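AclR protein (Streptomyces galilaeus, PDB 2GEY) is a putative hydroxylase with a SnoaL-like fold that probably acts in the biosynthesis of an aromatic polyketide antibiotic. Local coordinates at residues A8-M13 with D73-R78; K27-D32 with D46-M51; Q97-H102 with L127-K132. One frame throughout, in Å; residues are numbered along the deposited sequence.

Contact 1 of 3, residues A8-M13 with D73-R78; sequences ALCLEM and DRVALR
C10 faces V75 and L77 across a buried seam between helix and strand. From CB to SG, C10 makes two of the three residue contacts. The CB of C10 lies 4.0 Å from CD1 of L77. The thiol then turns toward the other strand residue. C10 SG comes 3.7 Å from CB of V75. It also lies 3.8 Å from V75 CG1 and 4.0 Å from V75 CG2, so the sulfur rests on the whole branch point and not on one methyl. The first torsion explains this: SG stands beside the backbone N and opposite the carbonyl carbon (chi1 -69°), while CB stays against L77. One short side chain thus serves two strand positions.

V75 and L77 both point toward the helix, and A76 between them points away, as alternation along a beta strand requires. L11 adds a smaller apolar touch one residue on. Its CD2 reaches 4.1 Å to CD2 of L77, and the two leucines meet at a slant. The methyls of L77 are therefore divided: CD1 goes to C10 and CD2 to L11. All the contacts across the pair are apolar.

The segment axes approach to 9.6 Å and cross at -43°. Helix 3-18 packs here on one face of the sheet, a plain helix-on-sheet layer. L107 and F109 of strand 98-110 also touch C10, and I68 of strand 62-71 touches both L11 and V75. V14, a turn further along the helix, touches L77. The other face of strand 74-84 meets the second subunit: A76 packs on M69 of that subunit, and R78 forms a salt bridge with its E106.

Contact 2 of 3, residues K27-D32 with D46-M51; sequences KHWSPD and DMVKLM
W29 reaches across to helix 44-57 with the far end of its indole. Three side chains of the helix receive it: M47, V48 and M51. The backbones stay well apart, with the CA atoms of W29 and V48 separated by 11.5 Å, so the ring spans the gap.

The close packing is at the far end of the six-membered ring, at CH2, CZ2 and CZ3. W29 CH2 lies 3.8 Å from SD of M51 and 3.9 Å from CG of M47. W29 CZ3 is 3.9 Å from CG2 of V48. The sulfur of M51 makes a Met-aromatic contact. It sits 5.0 Å from the centroid of the six-membered ring of W29, 72° off the ring normal, an oblique approach. M47 CG lies on one side of the ring plane, and M51 SD and V48 CG2 lie on the other. The side chain of M47 crosses that of W29 at about a right angle. CG of M47 stands anti to the backbone N (chi1 -173°) and meets the ring; the chain then bends, and SD and CE turn off from the indole.

The contact is more open around the other residues. M51 is buried, but W29, M47 and V48 each keep some exposure to solvent. Just after W29 the chain forms an ST turn, with D32 N giving a hydrogen bond to S30 OG.

Helices 3-18 and 23-26 add further side chains: M13 packs on W29, W17 on M51, I25 on M51 and I26 on V48. H35 of strand 33-37 meets the W29 ring edge-to-face, and the short strand 29-30 pairs with the start of strand 113-122 through S30 and V114.

Contact 3 of 3, residues Q97-H102 with L127-K132; sequences QRVSWH and LVRLGK
R129 meets Q97 and V99 where the last turn of helix 124-129 passes the start of strand 98-110. L127 comes first in the helical segment. It points away from the strand and touches M90, and its backbone O accepts a hydrogen bond from K132 N. V128 O likewise receives G131 N.

R129 then carries the contact. Its CB lies 3.9 Å from CG1 of V99, and the two side chains run past each other in opposite directions. Its CD meets the amide of Q97, at 3.5 Å from both OE1 and NE2 of that residue. The Q97 and R129 chains cross at about a right angle, and their amide and guanidinium planes are 74° apart, so the two flat groups do not stack. Bends at chi2 (-71°) and chi3 set CD against the Q97 amide and carry the guanidinium on past it. NH1 of that group forms a salt bridge with D135.

The backbone O of R129 accepts a weak hydrogen bond from Q97 NE2, 3.1 Å long with a poor angle of 121° at the hydrogen. It is the only hydrogen bond between the two segments. L130 packs on H85 and M90. G131 follows with positive phi, and K132 NZ makes a weak hydrogen bond with M90 O.

The two bonds back from G131 and K132 into the last turn make a Schellman motif, a common way for a helix to end at a glycine. Here it closes a short helix lying by the start of strand 98-110 in a SnoaL-like, NTF2-type alpha+beta fold.

Contact 1 is the most buried of the three; contacts 2 and 3 are partly buried. Contacts 1 and 2 are neighbours and touch through L9 and M13, which pack on H28, and M13 also on W29. Both rest on apolar and sulfur-bearing side chains, but contact 1 joins a helix to the sheet, while in contact 2 one long aromatic bridges to a helix. Contact 3 lies on the other side of the chain's centre and mixes apolar packing with a weak polar bond at a helix end. Contacts 1 and 3 share the sheet, through adjacent strands 74-84 and 98-110. Both also reach the second subunit, unlike contact 2.

Contact 1 of 3, residues A8-M13 with D73-R78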
loop_
_atom_site.group_PDB
_atom_site.type_symbol
_atom_site.label_atom_id
_atom_site.label_comp_id
_atom_site.label_asym_id
_atom_site.label_seq_id
_atom_site.Cartn_x
_atom_site.Cartn_y
_atom_site.Cartn_z
ATOM N N ALA A 8 14.509 -16.362 4.136
ATOM C CA ALA A 8 14.308 -17.241 5.294
ATOM C C ALA A 8 14.390 -16.465 6.601
ATOM O O ALA A 8 13.574 -16.674 7.503
ATOM C CB ALA A 8 15.316 -18.387 5.281
ATOM N N LEU A 9 15.359 -15.556 6.720
ATOM C CA LEU A 9 15.475 -14.753 7.944
ATOM C C LEU A 9 14.245 -13.862 8.128
ATOM O O LEU A 9 13.705 -13.746 9.227
ATOM C CB LEU A 9 16.751 -13.915 7.936
ATOM C CG LEU A 9 18.036 -14.733 8.128
ATOM C CD1 LEU A 9 19.255 -13.917 7.743
ATOM C CD2 LEU A 9 18.135 -15.252 9.570
ATOM N N CYS A 10 13.774 -13.256 7.045
ATOM C CA CYS A 10 12.547 -12.441 7.116
ATOM C C CYS A 10 11.338 -13.267 7.559
ATOM O O CYS A 10 10.498 -12.804 8.330
ATOM C CB CYS A 10 12.270 -11.771 5.769
ATOM S SG CYS A 10 13.476 -10.489 5.384
ATOM N N LEU A 11 11.254 -14.496 7.090
ATOM C CA LEU A 11 10.148 -15.357 7.490
ATOM C C LEU A 11 10.269 -15.799 8.946
ATOM O O LEU A 11 9.266 -16.092 9.594
ATOM C CB LEU A 11 10.023 -16.539 6.533
ATOM C CG LEU A 11 9.626 -16.138 5.104
ATOM C CD1 LEU A 11 9.599 -17.349 4.214
ATOM C CD2 LEU A 11 8.258 -15.447 5.075
ATOM N N GLU A 12 11.486 -15.796 9.481
ATOM C CA GLU A 12 11.670 -16.025 10.916
ATOM C C GLU A 12 11.162 -14.857 11.743
ATOM O O GLU A 12 10.619 -15.049 12.839
ATOM C CB GLU A 12 13.135 -16.345 11.244
ATOM C CG GLU A 12 13.563 -17.723 10.758
ATOM C CD GLU A 12 12.608 -18.809 11.184
ATOM O OE1 GLU A 12 12.613 -19.174 12.382
ATOM O OE2 GLU A 12 11.827 -19.282 10.323
ATOM N N MET A 13 11.344 -13.649 11.224
ATOM C CA MET A 13 10.782 -12.461 11.838
ATOM C C MET A 13 9.246 -12.495 11.800
ATOM O O MET A 13 8.599 -12.190 12.792
ATOM C CB MET A 13 11.349 -11.210 11.166
ATOM C CG MET A 13 12.841 -11.079 11.363
ATOM S SD MET A 13 13.548 -9.715 10.416
ATOM C CE MET A 13 13.287 -8.367 11.536
ATOM N N ASP A 73 20.535 -6.970 -1.752
ATOM C CA ASP A 73 20.551 -7.138 -0.288
ATOM C C ASP A 73 19.195 -6.844 0.373
ATOM O O ASP A 73 19.112 -6.723 1.607
ATOM C CB ASP A 73 21.658 -6.269 0.340
ATOM C CG ASP A 73 21.600 -4.798 -0.093
ATOM O OD1 ASP A 73 20.694 -4.397 -0.861
ATOM O OD2 ASP A 73 22.501 -4.031 0.331
ATOM N N ARG A 74 18.139 -6.766 -0.439
ATOM C CA ARG A 74 16.820 -6.408 0.044
ATOM C C ARG A 74 15.805 -7.546 -0.067
ATOM O O ARG A 74 15.921 -8.428 -0.920
ATOM C CB ARG A 74 16.305 -5.196 -0.728
ATOM C CG ARG A 74 17.061 -3.918 -0.428
ATOM C CD ARG A 74 16.505 -2.736 -1.209
ATOM N NE ARG A 74 16.829 -2.829 -2.630
ATOM C CZ ARG A 74 15.959 -2.785 -3.647
ATOM N NH1 ARG A 74 14.657 -2.633 -3.458
ATOM N NH2 ARG A 74 16.415 -2.889 -4.884
ATOM N N VAL A 75 14.800 -7.486 0.803
ATOM C CA VAL A 75 13.652 -8.383 0.766
ATOM C C VAL A 75 12.402 -7.530 0.997
ATOM O O VAL A 75 12.441 -6.595 1.805
ATOM C CB VAL A 75 13.739 -9.471 1.855
ATOM C CG1 VAL A 75 12.544 -10.437 1.751
ATOM C CG2 VAL A 75 15.060 -10.232 1.765
ATOM N N ALA A 76 11.319 -7.843 0.289
ATOM C CA ALA A 76 10.024 -7.180 0.491
ATOM C C ALA A 76 8.930 -8.230 0.685
ATOM O O ALA A 76 8.884 -9.235 -0.041
ATOM C CB ALA A 76 9.685 -6.288 -0.693
ATOM N N LEU A 77 8.057 -7.985 1.656
ATOM C CA LEU A 77 6.977 -8.899 1.992
ATOM C C LEU A 77 5.679 -8.129 1.939
ATOM O O LEU A 77 5.567 -7.071 2.563
ATOM C CB LEU A 77 7.138 -9.461 3.399
ATOM C CG LEU A 77 8.416 -10.276 3.623
ATOM C CD1 LEU A 77 9.544 -9.362 4.061
ATOM C CD2 LEU A 77 8.175 -11.337 4.661
ATOM N N ARG A 78 4.715 -8.659 1.207
ATOM C CA ARG A 78 3.358 -8.139 1.216
ATOM C C ARG A 78 2.571 -9.019 2.185
ATOM O O ARG A 78 2.466 -10.237 1.993
ATOM C CB ARG A 78 2.750 -8.176 -0.187
ATOM C CG ARG A 78 1.327 -7.617 -0.242
ATOM C CD ARG A 78 0.879 -7.294 -1.661
ATOM N NE ARG A 78 1.081 -8.418 -2.575
ATOM C CZ ARG A 78 0.236 -9.431 -2.734
ATOM N NH1 ARG A 78 -0.893 -9.493 -2.063
ATOM N NH2 ARG A 78 0.524 -10.391 -3.589
#

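Contact 2 of 3, residues K27-D32 with D46-M51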
loop_
_atom_site.group_PDB
_atom_site.type_symbol
_atom_site.label_atom_id
_atom_site.label_comp_id
_atom_site.label_asym_id
_atom_site.label_seq_id
_atom_site.Cartn_x
_atom_site.Cartn_y
_atom_site.Cartn_z
ATOM N N LYS A 27 15.969 -9.034 17.533
ATOM C CA LYS A 27 17.290 -9.686 17.552
ATOM C C LYS A 27 17.969 -9.671 16.179
ATOM O O LYS A 27 19.182 -9.854 16.082
ATOM C CB LYS A 27 17.184 -11.124 18.062
ATOM C CG LYS A 27 16.437 -12.060 17.158
ATOM C CD LYS A 27 16.242 -13.422 17.800
ATOM C CE LYS A 27 17.490 -14.257 17.750
ATOM N NZ LYS A 27 17.195 -15.676 18.117
ATOM N N HIS A 28 17.184 -9.466 15.125
ATOM C CA HIS A 28 17.708 -9.437 13.759
ATOM C C HIS A 28 18.052 -8.034 13.288
ATOM O O HIS A 28 18.572 -7.857 12.182
ATOM C CB HIS A 28 16.699 -10.066 12.811
ATOM C CG HIS A 28 16.482 -11.521 13.055
ATOM N ND1 HIS A 28 17.463 -12.463 12.826
ATOM C CD2 HIS A 28 15.414 -12.198 13.541
ATOM C CE1 HIS A 28 16.995 -13.662 13.131
ATOM N NE2 HIS A 28 15.759 -13.527 13.575
ATOM N N TRP A 29 17.766 -7.035 14.122
ATOM C CA TRP A 29 18.068 -5.654 13.775
ATOM C C TRP A 29 19.520 -5.347 14.042
ATOM O O TRP A 29 20.061 -5.726 15.087
ATOM C CB TRP A 29 17.237 -4.696 14.617
ATOM C CG TRP A 29 15.791 -4.689 14.350
ATOM C CD1 TRP A 29 15.099 -5.466 13.483
ATOM C CD2 TRP A 29 14.833 -3.858 15.003
ATOM N NE1 TRP A 29 13.761 -5.159 13.534
ATOM C CE2 TRP A 29 13.572 -4.172 14.468
ATOM C CE3 TRP A 29 14.924 -2.865 15.981
ATOM C CZ2 TRP A 29 12.401 -3.527 14.886
ATOM C CZ3 TRP A 29 13.759 -2.228 16.397
ATOM C CH2 TRP A 29 12.520 -2.563 15.853
ATOM N N SER A 30 20.153 -4.636 13.121
ATOM C CA SER A 30 21.458 -4.059 13.404
ATOM C C SER A 30 21.328 -3.008 14.512
ATOM O O SER A 30 20.293 -2.348 14.626
ATOM C CB SER A 30 22.040 -3.396 12.157
ATOM O OG SER A 30 23.151 -2.579 12.479
ATOM N N PRO A 31 22.383 -2.831 15.320
ATOM C CA PRO A 31 22.432 -1.673 16.217
ATOM C C PRO A 31 22.256 -0.336 15.493
ATOM O O PRO A 31 21.799 0.632 16.099
ATOM C CB PRO A 31 23.838 -1.748 16.817
ATOM C CG PRO A 31 24.244 -3.165 16.674
ATOM C CD PRO A 31 23.572 -3.690 15.452
ATOM N N ASP A 32 22.619 -0.286 14.214
ATOM C CA ASP A 32 22.559 0.953 13.435
ATOM C C ASP A 32 21.358 1.028 12.501
ATOM O O ASP A 32 21.331 1.844 11.573
ATOM C CB ASP A 32 23.843 1.105 12.624
ATOM C CG ASP A 32 25.084 1.044 13.490
ATOM O OD1 ASP A 32 25.163 1.808 14.479
ATOM O OD2 ASP A 32 25.980 0.229 13.183
ATOM N N ASP A 46 10.635 4.550 19.158
ATOM C CA ASP A 46 9.237 4.733 18.791
ATOM C C ASP A 46 8.690 3.493 18.084
ATOM O O ASP A 46 7.540 3.113 18.295
ATOM C CB ASP A 46 9.062 5.973 17.908
ATOM C CG ASP A 46 9.228 7.280 18.689
ATOM O OD1 ASP A 46 9.472 7.235 19.912
ATOM O OD2 ASP A 46 9.114 8.354 18.074
ATOM N N MET A 47 9.519 2.866 17.254
ATOM C CA MET A 47 9.110 1.658 16.545
ATOM C C MET A 47 8.746 0.552 17.536
ATOM O O MET A 47 7.682 -0.064 17.430
ATOM C CB MET A 47 10.233 1.189 15.622
ATOM C CG MET A 47 9.855 0.025 14.714
ATOM S SD MET A 47 8.436 0.338 13.638
ATOM C CE MET A 47 8.823 1.962 13.013
ATOM N N VAL A 48 9.618 0.311 18.507
ATOM C CA VAL A 48 9.353 -0.723 19.506
ATOM C C VAL A 48 8.080 -0.406 20.299
ATOM O O VAL A 48 7.292 -1.299 20.572
ATOM C CB VAL A 48 10.565 -0.950 20.444
ATOM C CG1 VAL A 48 10.195 -1.887 21.595
ATOM C CG2 VAL A 48 11.733 -1.532 19.651
ATOM N N LYS A 49 7.871 0.863 20.647
ATOM C CA LYS A 49 6.642 1.267 21.332
ATOM C C LYS A 49 5.388 0.969 20.518
ATOM O O LYS A 49 4.375 0.557 21.082
ATOM C CB LYS A 49 6.673 2.754 21.700
ATOM C CG LYS A 49 7.645 3.057 22.804
ATOM C CD LYS A 49 7.700 4.539 23.130
ATOM C CE LYS A 49 8.887 4.853 24.019
ATOM N NZ LYS A 49 8.895 6.284 24.431
ATOM N N LEU A 50 5.455 1.186 19.206
ATOM C CA LEU A 50 4.321 0.907 18.323
ATOM C C LEU A 50 4.081 -0.587 18.239
ATOM O O LEU A 50 2.938 -1.038 18.166
ATOM C CB LEU A 50 4.574 1.450 16.917
ATOM C CG LEU A 50 4.553 2.971 16.775
ATOM C CD1 LEU A 50 5.102 3.359 15.413
ATOM C CD2 LEU A 50 3.139 3.506 16.969
ATOM N N MET A 51 5.171 -1.352 18.236
ATOM C CA MET A 51 5.077 -2.807 18.188
ATOM C C MET A 51 4.427 -3.331 19.468
ATOM O O MET A 51 3.514 -4.152 19.409
ATOM C CB MET A 51 6.465 -3.425 17.985
ATOM C CG MET A 51 7.062 -3.107 16.619
ATOM S SD MET A 51 8.832 -3.443 16.501
ATOM C CE MET A 51 8.832 -5.232 16.508
#

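Contact 3 of 3, residues Q97-H102 with L127-K132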
loop_
_atom_site.group_PDB
_atom_site.type_symbol
_atom_site.label_atom_id
_atom_site.label_comp_id
_atom_site.label_asym_id
_atom_site.label_seq_id
_atom_site.Cartn_x
_atom_site.Cartn_y
_atom_site.Cartn_z
ATOM N N GLN A 97 -14.155 -7.232 17.984
ATOM C CA GLN A 97 -14.381 -7.410 16.550
ATOM C C GLN A 97 -13.143 -7.975 15.889
ATOM O O GLN A 97 -12.028 -7.611 16.259
ATOM C CB GLN A 97 -14.620 -6.069 15.849
ATOM C CG GLN A 97 -16.033 -5.580 15.738
ATOM C CD GLN A 97 -16.180 -4.605 14.571
ATOM O OE1 GLN A 97 -16.969 -4.834 13.652
ATOM N NE2 GLN A 97 -15.382 -3.534 14.584
ATOM N N ARG A 98 -13.342 -8.807 14.873
ATOM C CA ARG A 98 -12.245 -9.176 13.987
ATOM C C ARG A 98 -11.886 -7.993 13.093
ATOM O O ARG A 98 -12.766 -7.299 12.574
ATOM C CB ARG A 98 -12.610 -10.380 13.123
ATOM C CG ARG A 98 -12.835 -11.662 13.904
ATOM C CD ARG A 98 -11.532 -12.200 14.494
ATOM N NE ARG A 98 -10.674 -12.750 13.450
ATOM C CZ ARG A 98 -9.399 -13.106 13.610
ATOM N NH1 ARG A 98 -8.781 -12.964 14.783
ATOM N NH2 ARG A 98 -8.741 -13.607 12.576
ATOM N N VAL A 99 -10.588 -7.785 12.901
ATOM C CA VAL A 99 -10.086 -6.688 12.099
ATOM C C VAL A 99 -8.999 -7.206 11.175
ATOM O O VAL A 99 -8.483 -8.312 11.373
ATOM C CB VAL A 99 -9.523 -5.539 12.970
ATOM C CG1 VAL A 99 -10.603 -4.993 13.916
ATOM C CG2 VAL A 99 -8.282 -5.985 13.759
ATOM N N SER A 100 -8.667 -6.395 10.178
ATOM C CA SER A 100 -7.596 -6.695 9.239
ATOM C C SER A 100 -6.937 -5.420 8.724
ATOM O O SER A 100 -7.539 -4.330 8.721
ATOM C CB SER A 100 -8.126 -7.520 8.059
ATOM O OG SER A 100 -9.044 -6.756 7.284
ATOM N N TRP A 101 -5.692 -5.559 8.289
ATOM C CA TRP A 101 -5.038 -4.519 7.528
ATOM C C TRP A 101 -3.947 -5.133 6.658
ATOM O O TRP A 101 -3.738 -6.349 6.679
ATOM C CB TRP A 101 -4.533 -3.375 8.430
ATOM C CG TRP A 101 -3.456 -3.701 9.398
ATOM C CD1 TRP A 101 -2.118 -3.534 9.216
ATOM C CD2 TRP A 101 -3.621 -4.197 10.730
ATOM N NE1 TRP A 101 -1.435 -3.913 10.339
ATOM C CE2 TRP A 101 -2.334 -4.318 11.290
ATOM C CE3 TRP A 101 -4.733 -4.546 11.505
ATOM C CZ2 TRP A 101 -2.125 -4.779 12.592
ATOM C CZ3 TRP A 101 -4.529 -5.010 12.786
ATOM C CH2 TRP A 101 -3.230 -5.123 13.319
ATOM N N HIS A 102 -3.306 -4.299 5.856
ATOM C CA HIS A 102 -2.393 -4.776 4.824
ATOM C C HIS A 102 -1.173 -3.904 4.838
ATOM O O HIS A 102 -1.262 -2.704 5.089
ATOM C CB HIS A 102 -3.073 -4.721 3.455
ATOM C CG HIS A 102 -4.416 -5.380 3.436
ATOM N ND1 HIS A 102 -4.579 -6.729 3.211
ATOM C CD2 HIS A 102 -5.653 -4.884 3.673
ATOM C CE1 HIS A 102 -5.861 -7.032 3.290
ATOM N NE2 HIS A 102 -6.537 -5.929 3.562
ATOM N N LEU A 127 -9.338 1.221 10.146
ATOM C CA LEU A 127 -9.923 2.522 10.471
ATOM C C LEU A 127 -11.446 2.507 10.346
ATOM O O LEU A 127 -12.140 3.142 11.145
ATOM C CB LEU A 127 -9.322 3.631 9.608
ATOM C CG LEU A 127 -7.839 3.926 9.858
ATOM C CD1 LEU A 127 -7.260 4.750 8.711
ATOM C CD2 LEU A 127 -7.628 4.627 11.194
ATOM N N VAL A 128 -11.959 1.771 9.362
ATOM C CA VAL A 128 -13.401 1.586 9.219
ATOM C C VAL A 128 -13.966 0.812 10.421
ATOM O O VAL A 128 -14.977 1.218 11.001
ATOM C CB VAL A 128 -13.749 0.882 7.887
ATOM C CG1 VAL A 128 -15.237 0.543 7.818
ATOM C CG2 VAL A 128 -13.366 1.769 6.721
ATOM N N ARG A 129 -13.305 -0.284 10.800
ATOM C CA ARG A 129 -13.751 -1.110 11.929
ATOM C C ARG A 129 -13.743 -0.355 13.250
ATOM O O ARG A 129 -14.599 -0.585 14.114
ATOM C CB ARG A 129 -12.891 -2.369 12.059
ATOM C CG ARG A 129 -13.181 -3.422 11.018
ATOM C CD ARG A 129 -14.529 -4.110 11.242
ATOM N NE ARG A 129 -15.233 -4.222 9.967
ATOM C CZ ARG A 129 -16.277 -3.488 9.574
ATOM N NH1 ARG A 129 -16.833 -2.571 10.363
ATOM N NH2 ARG A 129 -16.786 -3.697 8.366
ATOM N N LEU A 130 -12.784 0.553 13.403
ATOM C CA LEU A 130 -12.693 1.370 14.602
ATOM C C LEU A 130 -13.559 2.626 14.551
ATOM O O LEU A 130 -13.556 3.407 15.502
ATOM C CB LEU A 130 -11.241 1.762 14.857
ATOM C CG LEU A 130 -10.322 0.580 15.163
ATOM C CD1 LEU A 130 -8.941 1.076 15.429
ATOM C CD2 LEU A 130 -10.817 -0.231 16.337
ATOM N N GLY A 131 -14.281 2.824 13.446
ATOM C CA GLY A 131 -15.215 3.935 13.314
ATOM C C GLY A 131 -14.579 5.273 12.978
ATOM O O GLY A 131 -15.231 6.320 13.102
ATOM N N LYS A 132 -13.319 5.251 12.553
ATOM C CA LYS A 132 -12.603 6.474 12.192
ATOM C C LYS A 132 -12.961 6.914 10.780
ATOM O O LYS A 132 -12.834 8.093 10.442
ATOM C CB LYS A 132 -11.093 6.262 12.277
ATOM C CG LYS A 132 -10.579 5.866 13.651
ATOM C CD LYS A 132 -10.784 6.979 14.666
ATOM C CE LYS A 132 -9.889 6.793 15.881
ATOM N NZ LYS A 132 -8.451 6.939 15.518
#